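Local coordinates for uncharacterized esterase YxiM (PDB 2O14), which probably hydrolyses ester bonds as a member of the GDSL family of lipolytic enzymes, though its substrate is not established, at residues A185-M190 with M235-I240; W296-I301 with D314-S319. One frame throughout, in Å; residues are numbered along the deposited sequence.

Contact 1 (A185-M190 with M235-I240); sequences AGWGQM and MLQLGI
In the GDSL-family hydrolase domain, the indole of W187, on the short helix 187-190, reaches the C-terminal part of strand 233-237, the middle strand of a five-stranded parallel sheet. M235 and Q237, two residues apart on that strand, both direct their CB atoms toward segment 185-190 and meet the same ring along its edge. At the pyrrole side, W187 NE1 donates a hydrogen bond to Q237 OE1 at 3.1 Å. The bond is bent, 144° at the hydrogen, and the N-H arrives from above the amide's carbonyl plane, nearly broadside to the C=O, while ring and amide planes stand 47° apart. The same oxygen is also hydrogen-bonded to S275 OG, on the adjacent strand 271-275. At the benzene side the selenomethionine M235 makes a Met-aromatic contact: SE lies 3.6 Å from W187 CH2 and 4.8 Å from the centroid of the six-membered ring, close to the ring plane. Its CG follows at 3.8 Å from W187 CH2. With CG of W187 placed between its backbone N and carbonyl carbon (chi1 69°), the indole swings off the helix across to the strand; Q237, its chain extended, comes out to meet it. A leucine in place of W187 has neither the indole N-H nor the benzene edge, so the amide of Q237 would probably be freer to turn and a gap would probably open beside the selenium of M235. L315 of helix 315-326 packs against both W187 and Q237. The side chain of Q237 lies about 9 Å from that of S171, the probable nucleophile by similarity. A helix packed through its tryptophan on the central strand of the parallel sheet is consistent with the alpha/beta core of an SGNH hydrolase.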
# COMPACT_ATOMS: atom_id res chain seq x y z
N ALA A 185 -12.74 1.17 2.89
CA ALA A 185 -11.63 0.28 2.60
C ALA A 185 -11.51 -0.05 1.12
O ALA A 185 -12.49 0.02 0.37
CB ALA A 185 -11.78 -1.01 3.41
N GLY A 186 -10.30 -0.37 0.68
CA GLY A 186 -10.08 -0.74 -0.71
C GLY A 186 -10.06 -2.25 -0.68
O GLY A 186 -9.68 -2.81 0.35
N TRP A 187 -10.44 -2.92 -1.75
CA TRP A 187 -10.45 -4.38 -1.69
C TRP A 187 -9.07 -4.99 -1.52
O TRP A 187 -8.95 -6.14 -1.11
CB TRP A 187 -11.18 -5.00 -2.90
CG TRP A 187 -10.54 -4.88 -4.25
CD1 TRP A 187 -10.82 -3.95 -5.22
CD2 TRP A 187 -9.59 -5.78 -4.83
NE1 TRP A 187 -10.11 -4.23 -6.36
CE2 TRP A 187 -9.35 -5.35 -6.15
CE3 TRP A 187 -8.92 -6.92 -4.36
CZ2 TRP A 187 -8.47 -6.02 -7.01
CZ3 TRP A 187 -8.04 -7.59 -5.21
CH2 TRP A 187 -7.83 -7.13 -6.52
N GLY A 188 -8.02 -4.22 -1.81
CA GLY A 188 -6.68 -4.74 -1.62
C GLY A 188 -6.41 -4.86 -0.13
O GLY A 188 -5.58 -5.65 0.32
N GLN A 189 -7.14 -4.07 0.66
CA GLN A 189 -7.00 -4.08 2.10
C GLN A 189 -7.67 -5.33 2.68
O GLN A 189 -7.32 -5.79 3.77
CB GLN A 189 -7.62 -2.82 2.69
CG GLN A 189 -7.72 -2.79 4.21
CD GLN A 189 -8.39 -1.53 4.73
OE1 GLN A 189 -8.70 -1.42 5.91
NE2 GLN A 189 -8.60 -0.57 3.83
N MSE A 190 -8.65 -5.87 1.95
CA MSE A 190 -9.38 -7.06 2.40
C MSE A 190 -8.84 -8.35 1.80
O MSE A 190 -9.23 -9.44 2.19
CB MSE A 190 -10.86 -6.93 2.06
CG MSE A 190 -11.75 -6.84 3.28
SE MSE A 190 -11.36 -5.29 4.38
CE MSE A 190 -12.73 -4.11 3.69
N MSE A 235 -0.65 -7.30 -8.58
CA MSE A 235 -2.09 -7.16 -8.80
C MSE A 235 -2.37 -5.68 -9.00
O MSE A 235 -2.28 -4.89 -8.07
CB MSE A 235 -2.84 -7.70 -7.60
CG MSE A 235 -4.32 -7.88 -7.83
SE MSE A 235 -4.99 -9.30 -6.72
CE MSE A 235 -5.06 -10.70 -8.05
N LEU A 236 -2.71 -5.33 -10.24
CA LEU A 236 -2.94 -3.94 -10.61
C LEU A 236 -4.36 -3.62 -11.11
O LEU A 236 -4.89 -4.29 -11.99
CB LEU A 236 -1.89 -3.56 -11.68
CG LEU A 236 -1.64 -2.14 -12.21
CD1 LEU A 236 -2.70 -1.78 -13.21
CD2 LEU A 236 -1.60 -1.15 -11.07
N GLN A 237 -4.96 -2.59 -10.52
CA GLN A 237 -6.29 -2.14 -10.92
C GLN A 237 -6.36 -0.62 -10.93
O GLN A 237 -6.47 0.02 -9.88
CB GLN A 237 -7.39 -2.68 -10.00
CG GLN A 237 -8.79 -2.17 -10.41
CD GLN A 237 -9.91 -2.65 -9.51
OE1 GLN A 237 -10.17 -3.84 -9.41
NE2 GLN A 237 -10.58 -1.71 -8.84
N LEU A 238 -6.30 -0.05 -12.13
CA LEU A 238 -6.37 1.39 -12.31
C LEU A 238 -7.29 1.65 -13.50
O LEU A 238 -7.66 0.71 -14.22
CB LEU A 238 -4.98 1.98 -12.58
CG LEU A 238 -3.99 1.97 -11.41
CD1 LEU A 238 -2.59 2.31 -11.91
CD2 LEU A 238 -4.44 2.97 -10.35
N GLY A 239 -7.67 2.90 -13.70
CA GLY A 239 -8.54 3.23 -14.81
C GLY A 239 -9.66 4.17 -14.41
O GLY A 239 -10.20 4.90 -15.25
N ILE A 240 -10.00 4.18 -13.13
CA ILE A 240 -11.07 5.03 -12.64
C ILE A 240 -10.70 6.51 -12.77
O ILE A 240 -11.36 7.26 -13.50
CB ILE A 240 -11.41 4.71 -11.16
CG1 ILE A 240 -11.92 3.27 -11.06
CG2 ILE A 240 -12.47 5.67 -10.64
CD1 ILE A 240 -12.24 2.83 -9.64

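Contact 2 (W296-I301 with D314-S319); sequences WYRASI and DLNVLS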
# COMPACT_ATOMS: atom_id res chain seq x y z
N TRP A 296 -14.08 3.24 -16.91
CA TRP A 296 -12.67 3.18 -16.54
C TRP A 296 -11.71 2.54 -17.55
O TRP A 296 -10.84 1.76 -17.16
CB TRP A 296 -12.56 2.43 -15.22
CG TRP A 296 -13.74 2.64 -14.28
CD1 TRP A 296 -14.36 1.68 -13.53
CD2 TRP A 296 -14.38 3.88 -13.94
NE1 TRP A 296 -15.34 2.24 -12.75
CE2 TRP A 296 -15.37 3.59 -12.98
CE3 TRP A 296 -14.21 5.21 -14.36
CZ2 TRP A 296 -16.19 4.58 -12.42
CZ3 TRP A 296 -15.02 6.20 -13.80
CH2 TRP A 296 -16.00 5.88 -12.84
N TYR A 297 -11.83 2.88 -18.83
CA TYR A 297 -10.96 2.33 -19.88
C TYR A 297 -10.88 0.79 -19.89
O TYR A 297 -9.86 0.23 -20.28
CB TYR A 297 -9.53 2.87 -19.76
CG TYR A 297 -9.37 4.35 -19.99
CD1 TYR A 297 -10.22 5.05 -20.85
CD2 TYR A 297 -8.33 5.06 -19.39
CE1 TYR A 297 -10.03 6.41 -21.10
CE2 TYR A 297 -8.13 6.42 -19.63
CZ TYR A 297 -8.99 7.09 -20.48
OH TYR A 297 -8.80 8.43 -20.71
N ARG A 298 -11.95 0.13 -19.46
CA ARG A 298 -11.99 -1.33 -19.43
C ARG A 298 -11.51 -1.97 -20.72
O ARG A 298 -10.81 -2.98 -20.70
CB ARG A 298 -13.40 -1.83 -19.11
CG ARG A 298 -13.57 -3.34 -19.20
CD ARG A 298 -14.81 -3.81 -18.46
NE ARG A 298 -15.03 -5.25 -18.63
CZ ARG A 298 -15.57 -5.80 -19.71
NH1 ARG A 298 -15.94 -5.04 -20.73
NH2 ARG A 298 -15.71 -7.11 -19.78
N ALA A 299 -11.90 -1.39 -21.85
CA ALA A 299 -11.52 -1.92 -23.15
C ALA A 299 -10.01 -2.11 -23.30
O ALA A 299 -9.55 -3.15 -23.79
CB ALA A 299 -12.04 -0.99 -24.25
N SER A 300 -9.24 -1.12 -22.86
CA SER A 300 -7.78 -1.18 -22.94
C SER A 300 -7.18 -2.21 -22.01
O SER A 300 -6.17 -2.84 -22.33
CB SER A 300 -7.17 0.19 -22.63
OG SER A 300 -7.51 1.12 -23.64
N ILE A 301 -7.80 -2.38 -20.84
CA ILE A 301 -7.31 -3.35 -19.87
C ILE A 301 -7.46 -4.77 -20.43
O ILE A 301 -6.57 -5.61 -20.27
CB ILE A 301 -8.09 -3.23 -18.53
CG1 ILE A 301 -7.91 -1.82 -17.96
CG2 ILE A 301 -7.58 -4.26 -17.53
CD1 ILE A 301 -8.72 -1.55 -16.72
N ASP A 314 -11.80 -10.00 -14.45
CA ASP A 314 -12.75 -9.02 -14.95
C ASP A 314 -13.70 -8.65 -13.82
O ASP A 314 -14.91 -8.88 -13.90
CB ASP A 314 -13.55 -9.59 -16.13
CG ASP A 314 -14.05 -8.51 -17.07
OD1 ASP A 314 -14.25 -7.36 -16.63
OD2 ASP A 314 -14.24 -8.82 -18.27
N LEU A 315 -13.14 -8.06 -12.77
CA LEU A 315 -13.93 -7.67 -11.61
C LEU A 315 -15.11 -6.78 -11.98
O LEU A 315 -16.12 -6.76 -11.28
CB LEU A 315 -13.04 -6.98 -10.58
CG LEU A 315 -13.55 -6.92 -9.15
CD1 LEU A 315 -13.95 -8.31 -8.68
CD2 LEU A 315 -12.47 -6.33 -8.25
N ASN A 316 -14.99 -6.04 -13.08
CA ASN A 316 -16.06 -5.16 -13.52
C ASN A 316 -17.33 -5.98 -13.75
O ASN A 316 -18.41 -5.64 -13.24
CB ASN A 316 -15.66 -4.46 -14.83
CG ASN A 316 -16.70 -3.45 -15.29
OD1 ASN A 316 -16.68 -2.28 -14.89
ND2 ASN A 316 -17.62 -3.89 -16.13
N VAL A 317 -17.20 -7.06 -14.51
CA VAL A 317 -18.32 -7.93 -14.83
C VAL A 317 -18.71 -8.83 -13.65
O VAL A 317 -19.90 -8.97 -13.34
CB VAL A 317 -18.01 -8.81 -16.05
CG1 VAL A 317 -19.19 -9.75 -16.33
CG2 VAL A 317 -17.72 -7.92 -17.25
N LEU A 318 -17.72 -9.44 -13.01
CA LEU A 318 -18.00 -10.31 -11.89
C LEU A 318 -18.72 -9.55 -10.78
O LEU A 318 -19.68 -10.05 -10.20
CB LEU A 318 -16.71 -10.93 -11.35
CG LEU A 318 -15.96 -11.87 -12.31
CD1 LEU A 318 -14.60 -12.25 -11.72
CD2 LEU A 318 -16.80 -13.11 -12.57
N SER A 319 -18.26 -8.34 -10.48
CA SER A 319 -18.91 -7.56 -9.43
C SER A 319 -20.31 -7.12 -9.85
O SER A 319 -21.23 -7.11 -9.03
CB SER A 319 -18.08 -6.32 -9.05
OG SER A 319 -18.01 -5.40 -10.12
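The first turns of helices 298-307 and 315-326 face each other with their closest CA atoms, those of R298 and N316, 8.1 Å apart. R298 bridges the distance. Its chain runs extended from CG to NE, with CG anti to the backbone N (chi1 173°), and carries the guanidinium to the carboxylate of D314. The grip is side-on and two-pronged: R298 NE donates to D314 OD1 at 3.0 Å in an almost straight bond of 169°, and R298 NH2 donates to D314 OD2 at 2.7 Å, somewhat more bent. Both oxygens use their syn lone pairs, and the two flat groups are nearly coplanar, 22° apart, a pairing that fixes the rotation of each. D314 is also the N-cap residue of helix 315-326, which follows strand 311-313, an outermost strand of the parallel sheet in the SGNH-hydrolase fold; the salt bridge thus joins the beginning of one helix to the cap of the next. Second partners steady both charged groups: T276 OG1 is hydrogen-bonded to D314 OD1, and R298 NH1 to the carbonyl oxygen of V293. Beyond the charged pair, N316 points toward the arginine and lays its CB 3.8 Å from R298 CD, the side chains crossing at about a right angle. V317 brings CG2 obliquely to within 3.3 Å of R298 NH2, the nitrogen that also bonds D314. Within helix 315-326, S319 OG donates to the carbonyl oxygen of L315 at 2.6 Å, an oxygen that also accepts from the backbone N of S319.

Along the chain, contact 1 opens at helix 187-190 and closes a loop of 44 residues at strand 233-237; contact 2 opens later, at helix 298-307, and closes a shorter loop of 12 residues, which includes strand 311-313. The two lie in series, neither nested nor crossed, yet their centres are about 12 Å apart. They meet where the chain leaves strand 233-237: W296 packs on G239 and I240, and I301 on L238. Contact 1 ties helix 187-190 to the middle strand of the parallel sheet, and contact 2 joins the start of helix 298-307 to the N-cap that follows strand 311-313, within one GDSL-family region.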